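Uncharacterized conserved protein YjbQ/UPF0047 family, ortholog yugU B.subtilis (Clostridium acetobutylicum, PDB 1VMH) is of unknown function but belongs to the YjbQ/UPF0047 family and forms an assembly of three chains with a YjbQ-like fold. Local coordinates at residues A[45-50]-A[112-117]; A[61-66]-A[122-127]. All coordinates share one frame; numbering follows the deposited sequence. Where two conformers were deposited one is given.

Contact 1 of 2, residues A[45-50]-A[112-117]; sequences VSDGMA and IIENGK
The type I' beta turn E114 to K117, which leads strand 108-114 back into strand 117-118, is pinned by the loop ahead of strand 48-53: G116 N donates to S46 O over 2.7 Å, lying in the carbonyl plane on a lone pair. D47 adds a CA-H...O contact, its CA 3.3 Å from I113 O. Next to the turn, on the strand side, G48 and I113 form a hydrogen-bonded antiparallel pair, G48 N to I113 O at 3.1 Å and I113 N to G48 O at 2.8 Å, with the latter donor above the carbonyl plane.

I113 carries most of the apolar contact. Its CG1 lies beside the backbone N (chi1 -60°), and CD1 reaches M49 C at 3.6 Å and A50 CB at 4.1 Å; V40 and I143 also touch this side chain. On the other face the bend of M49 at chi2 (-59°) brings SD to 3.8 Å from I112 CG1, and chi3 then turns CE toward the backbone of I112. M49 and I112 also pack against a second subunit. Across the contact the turn is thus held chiefly by a backbone bond, from G116 N to S46 O, while apolar packing begins at the next strand residue, I113.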
loop_
_atom_site.group_PDB
_atom_site.type_symbol
_atom_site.label_atom_id
_atom_site.label_comp_id
_atom_site.label_asym_id
_atom_site.label_seq_id
_atom_site.Cartn_x
_atom_site.Cartn_y
_atom_site.Cartn_z
ATOM N N VAL A 45 22.622 -11.016 4.675
ATOM C CA VAL A 45 21.553 -11.797 4.016
ATOM C C VAL A 45 21.721 -11.698 2.511
ATOM O O VAL A 45 21.830 -10.594 1.983
ATOM C CB VAL A 45 20.164 -11.268 4.409
ATOM C CG1 VAL A 45 19.055 -11.974 3.623
ATOM C CG2 VAL A 45 19.918 -11.464 5.898
ATOM N N SER A 46 21.762 -12.854 1.835
ATOM C CA SER A 46 21.861 -12.917 0.385
ATOM C C SER A 46 20.495 -12.951 -0.304
ATOM O O SER A 46 20.358 -12.507 -1.439
ATOM C CB SER A 46 22.635 -14.161 -0.031
ATOM O OG SER A 46 21.895 -15.328 0.284
ATOM N N ASP A 47 19.527 -13.566 0.351
ATOM C CA ASP A 47 18.211 -13.789 -0.219
ATOM C C ASP A 47 17.213 -13.646 0.916
ATOM O O ASP A 47 17.355 -14.282 1.965
ATOM C CB ASP A 47 18.092 -15.132 -0.935
ATOM C CG ASP A 47 19.099 -15.271 -2.068
ATOM O OD1 ASP A 47 20.221 -15.737 -1.791
ATOM O OD2 ASP A 47 18.800 -14.899 -3.230
ATOM N N GLY A 48 16.247 -12.760 0.725
ATOM C CA GLY A 48 15.293 -12.417 1.772
ATOM C C GLY A 48 14.450 -11.219 1.366
ATOM O O GLY A 48 14.243 -10.988 0.182
ATOM N N MET A 49 14.037 -10.436 2.352
ATOM C CA MET A 49 13.220 -9.268 2.154
ATOM C C MET A 49 13.741 -8.110 2.987
ATOM O O MET A 49 14.197 -8.292 4.116
ATOM C CB MET A 49 11.781 -9.579 2.633
ATOM C CG MET A 49 11.006 -10.563 1.803
ATOM S SD MET A 49 10.778 -10.117 0.070
ATOM C CE MET A 49 10.000 -8.544 0.229
ATOM N N ALA A 50 13.638 -6.912 2.430
ATOM C CA ALA A 50 13.877 -5.684 3.195
ATOM C C ALA A 50 12.543 -5.020 3.421
ATOM O O ALA A 50 11.792 -4.783 2.463
ATOM C CB ALA A 50 14.751 -4.764 2.395
ATOM N N ILE A 112 12.457 -7.252 -2.442
ATOM C CA ILE A 112 13.112 -8.532 -2.464
ATOM C C ILE A 112 14.608 -8.310 -2.464
ATOM O O ILE A 112 15.129 -7.385 -3.140
ATOM C CB ILE A 112 12.704 -9.305 -3.702
ATOM C CG1 ILE A 112 11.208 -9.661 -3.629
ATOM C CG2 ILE A 112 13.521 -10.598 -3.849
ATOM C CD1 ILE A 112 10.546 -9.960 -5.027
ATOM N N ILE A 113 15.306 -9.145 -1.706
ATOM C CA ILE A 113 16.752 -9.217 -1.728
ATOM C C ILE A 113 17.129 -10.505 -2.450
ATOM O O ILE A 113 16.666 -11.589 -2.066
ATOM C CB ILE A 113 17.346 -9.220 -0.308
ATOM C CG1 ILE A 113 16.951 -7.952 0.454
ATOM C CG2 ILE A 113 18.855 -9.350 -0.360
ATOM C CD1 ILE A 113 17.147 -8.086 1.962
ATOM N N GLU A 114 17.911 -10.370 -3.509
ATOM C CA GLU A 114 18.342 -11.519 -4.315
ATOM C C GLU A 114 19.816 -11.340 -4.627
ATOM O O GLU A 114 20.213 -10.259 -5.085
ATOM C CB GLU A 114 17.537 -11.545 -5.613
ATOM C CG GLU A 114 17.828 -12.750 -6.508
ATOM C CD GLU A 114 17.057 -12.651 -7.806
ATOM O OE1 GLU A 114 17.301 -11.711 -8.602
ATOM O OE2 GLU A 114 16.180 -13.507 -8.026
ATOM N N ASN A 115 20.623 -12.369 -4.396
ATOM C CA ASN A 115 22.054 -12.252 -4.608
ATOM C C ASN A 115 22.684 -11.098 -3.855
ATOM O O ASN A 115 23.607 -10.444 -4.351
ATOM C CB ASN A 115 22.385 -12.168 -6.095
ATOM C CG ASN A 115 21.952 -13.397 -6.842
ATOM O OD1 ASN A 115 22.169 -14.520 -6.376
ATOM N ND2 ASN A 115 21.314 -13.206 -7.983
ATOM N N GLY A 116 22.159 -10.848 -2.657
ATOM C CA GLY A 116 22.676 -9.808 -1.791
ATOM C C GLY A 116 22.395 -8.385 -2.253
ATOM O O GLY A 116 23.010 -7.463 -1.721
ATOM N N LYS A 117 21.474 -8.222 -3.215
ATOM C CA LYS A 117 21.121 -6.938 -3.806
ATOM C C LYS A 117 19.611 -6.717 -3.756
ATOM O O LYS A 117 18.822 -7.653 -3.906
ATOM C CB LYS A 117 21.571 -6.869 -5.278
ATOM C CG LYS A 117 23.094 -6.923 -5.479
ATOM C CD LYS A 117 23.451 -7.194 -6.944
ATOM C CE LYS A 117 23.673 -8.695 -7.202
ATOM N NZ LYS A 117 23.650 -9.083 -8.664
#

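Contact 2 of 2, residues A[61-66]-A[122-127]; sequences ITINEN and TWQGIY
W123 O is met by several groups at the end of the strand pair: N66 N donates to it over 3.0 Å from above the carbonyl plane, E65 CA makes a CA-H...O contact, and a water near E65 OE1, 3.1 Å from W123 O, may also donate but has other acceptors. The E65 side chain runs beside W123, its OE2 near W123 CB and hydrogen-bonded to A67 N.

Further in, T62 with Y127 and N64 with G125 are hydrogen-bonded antiparallel pairs. The bond from G125 N to N64 O is almost straight (175° at the hydrogen). N64 OD1 accepts the N-H of the next residue, E65 N, at 2.7 Å.

Y127 swings its ring across to the other strand. The edge, near the ring plane, meets E65 O, which lies 3.4 Å from CE2 and 3.0 Å from OH, although the hydroxyl proton has another acceptor within reach.

On the face carrying I63 and Q124 the packing is tight: I63 CG2 sits 3.3 Å from Q124 CG. That carbon is anti to the backbone N (chi1 -172°), and the chain stays extended beyond it; a water joins Q124 NE2 to I63 O. Q124 OE1 accepts G121 N, and NE2 donates a hydrogen bond to C54 O of the second subunit. On the opposite face, which carries T62 and N64, S103 OG of the second subunit hydrogen-bonds to T62 OG1 and N64 ND2.

The arrangement is regular antiparallel pairing of 59-65, outermost within this chain, with central strand 124-130 of the three-stranded sheet, doubling as subunit interface.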
loop_
_atom_site.group_PDB
_atom_site.type_symbol
_atom_site.label_atom_id
_atom_site.label_comp_id
_atom_site.label_asym_id
_atom_site.label_seq_id
_atom_site.Cartn_x
_atom_site.Cartn_y
_atom_site.Cartn_z
ATOM N N ILE A 61 5.969 5.742 2.940
ATOM C CA ILE A 61 7.028 5.149 2.110
ATOM C C ILE A 61 6.423 4.787 0.766
ATOM O O ILE A 61 5.327 4.238 0.711
ATOM C CB ILE A 61 7.614 3.859 2.731
ATOM C CG1 ILE A 61 8.036 4.079 4.199
ATOM C CG2 ILE A 61 8.753 3.318 1.884
ATOM C CD1 ILE A 61 9.211 4.975 4.474
ATOM N N THR A 62 7.099 5.099 -0.324
ATOM C CA THR A 62 6.676 4.616 -1.626
ATOM C C THR A 62 7.872 4.210 -2.458
ATOM O O THR A 62 9.001 4.459 -2.068
ATOM C CB THR A 62 5.856 5.667 -2.413
ATOM O OG1 THR A 62 5.133 4.993 -3.476
ATOM C CG2 THR A 62 6.719 6.762 -2.963
ATOM N N ILE A 63 7.641 3.562 -3.585
ATOM C CA ILE A 63 8.745 3.169 -4.520
ATOM C C ILE A 63 8.364 3.754 -5.852
ATOM O O ILE A 63 7.244 3.518 -6.312
ATOM C CB ILE A 63 8.901 1.643 -4.558
ATOM C CG1 ILE A 63 9.318 1.127 -3.162
ATOM C CG2 ILE A 63 9.890 1.196 -5.612
ATOM C CD1 ILE A 63 9.559 -0.370 -3.002
ATOM N N ASN A 64 9.253 4.506 -6.483
ATOM C CA ASN A 64 8.876 5.141 -7.731
ATOM C C ASN A 64 10.140 5.591 -8.450
ATOM O O ASN A 64 11.253 5.255 -8.048
ATOM C CB ASN A 64 7.829 6.253 -7.521
ATOM C CG ASN A 64 6.838 6.356 -8.676
ATOM O OD1 ASN A 64 7.249 6.585 -9.814
ATOM N ND2 ASN A 64 5.539 6.160 -8.394
ATOM N N GLU A 65 9.956 6.326 -9.544
ATOM C CA GLU A 65 11.049 6.852 -10.372
ATOM C C GLU A 65 12.060 7.621 -9.538
ATOM O O GLU A 65 11.675 8.542 -8.804
ATOM C CB GLU A 65 10.444 7.793 -11.409
ATOM C CG GLU A 65 11.418 8.711 -12.134
ATOM C CD GLU A 65 12.286 7.970 -13.108
ATOM O OE1 GLU A 65 11.766 7.104 -13.844
ATOM O OE2 GLU A 65 13.500 8.228 -13.132
ATOM N N ASN A 66 13.343 7.299 -9.723
ATOM C CA ASN A 66 14.386 7.905 -8.910
ATOM C C ASN A 66 15.426 8.688 -9.666
ATOM O O ASN A 66 16.454 9.042 -9.079
ATOM C CB ASN A 66 15.088 6.790 -8.083
ATOM C CG ASN A 66 15.896 5.858 -8.953
ATOM O OD1 ASN A 66 15.873 5.984 -10.174
ATOM N ND2 ASN A 66 16.689 4.951 -8.327
ATOM N N THR A 122 14.372 -0.705 -13.287
ATOM C CA THR A 122 15.121 0.375 -13.873
ATOM C C THR A 122 14.622 1.710 -13.322
ATOM O O THR A 122 13.422 2.036 -13.398
ATOM C CB THR A 122 14.971 0.371 -15.399
ATOM O OG1 THR A 122 15.366 -0.909 -15.925
ATOM C CG2 THR A 122 15.867 1.426 -16.010
ATOM N N TRP A 123 15.567 2.451 -12.744
ATOM C CA TRP A 123 15.281 3.735 -12.128
ATOM C C TRP A 123 14.130 3.668 -11.103
ATOM O O TRP A 123 13.301 4.570 -11.047
ATOM C CB TRP A 123 15.024 4.802 -13.238
ATOM C CG TRP A 123 16.208 4.996 -14.195
ATOM C CD1 TRP A 123 16.224 4.821 -15.547
ATOM C CD2 TRP A 123 17.551 5.299 -13.818
ATOM N NE1 TRP A 123 17.493 5.050 -16.042
ATOM C CE2 TRP A 123 18.325 5.351 -15.004
ATOM C CE3 TRP A 123 18.176 5.580 -12.582
ATOM C CZ2 TRP A 123 19.690 5.647 -14.991
ATOM C CZ3 TRP A 123 19.547 5.882 -12.580
ATOM C CH2 TRP A 123 20.277 5.909 -13.774
ATOM N N GLN A 124 14.092 2.570 -10.345
ATOM C CA GLN A 124 13.147 2.383 -9.311
ATOM C C GLN A 124 13.855 2.535 -7.967
ATOM O O GLN A 124 14.748 1.806 -7.628
ATOM C CB GLN A 124 12.500 1.008 -9.464
ATOM C CG GLN A 124 11.362 0.802 -8.544
ATOM C CD GLN A 124 10.721 -0.562 -8.696
ATOM O OE1 GLN A 124 11.405 -1.606 -8.753
ATOM N NE2 GLN A 124 9.390 -0.580 -8.655
ATOM N N GLY A 125 13.414 3.509 -7.170
ATOM C CA GLY A 125 13.991 3.816 -5.847
ATOM C C GLY A 125 12.964 3.858 -4.760
ATOM O O GLY A 125 11.781 3.937 -5.027
ATOM N N ILE A 126 13.462 3.790 -3.529
ATOM C CA ILE A 126 12.650 3.734 -2.316
ATOM C C ILE A 126 12.673 5.110 -1.697
ATOM O O ILE A 126 13.764 5.682 -1.503
ATOM C CB ILE A 126 13.197 2.738 -1.315
ATOM C CG1 ILE A 126 13.345 1.332 -1.910
ATOM C CG2 ILE A 126 12.272 2.713 -0.095
ATOM C CD1 ILE A 126 14.376 0.474 -1.184
ATOM N N TYR A 127 11.494 5.691 -1.436
ATOM C CA TYR A 127 11.343 7.037 -0.934
ATOM C C TYR A 127 10.606 7.130 0.372
ATOM O O TYR A 127 9.583 6.492 0.572
ATOM C CB TYR A 127 10.540 7.848 -1.926
ATOM C CG TYR A 127 11.273 8.285 -3.140
ATOM C CD1 TYR A 127 12.127 9.369 -3.076
ATOM C CD2 TYR A 127 11.086 7.670 -4.351
ATOM C CE1 TYR A 127 12.793 9.820 -4.191
ATOM C CE2 TYR A 127 11.722 8.135 -5.476
ATOM C CZ TYR A 127 12.578 9.204 -5.377
ATOM O OH TYR A 127 13.229 9.700 -6.511
HETATM O O HOH W 1 7.488 1.641 -8.516
HETATM O O HOH W 2 11.462 4.551 -13.539
#

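Both contacts are antiparallel strand pairings, but in different sheets: contact 1 pairs strand 48-53 with 108-114 in the five-stranded sheet, contact 2 pairs 59-65 with 124-130 in the three-stranded one. Their segments alternate along the chain, and strands 48-53 and 59-65 are consecutive. The centre of contact 1 lies about 20 Å from the chain centre, near a partly exposed turn; contact 2, centred about 9 Å from it, is largely buried. Their centres are about 17 Å apart and the nearest atoms about 6 Å, so they do not touch, yet I111 packs on I63 and I126. Both meet the second subunit, contact 1 through apolar packing, contact 2 also through side-chain hydrogen bonds.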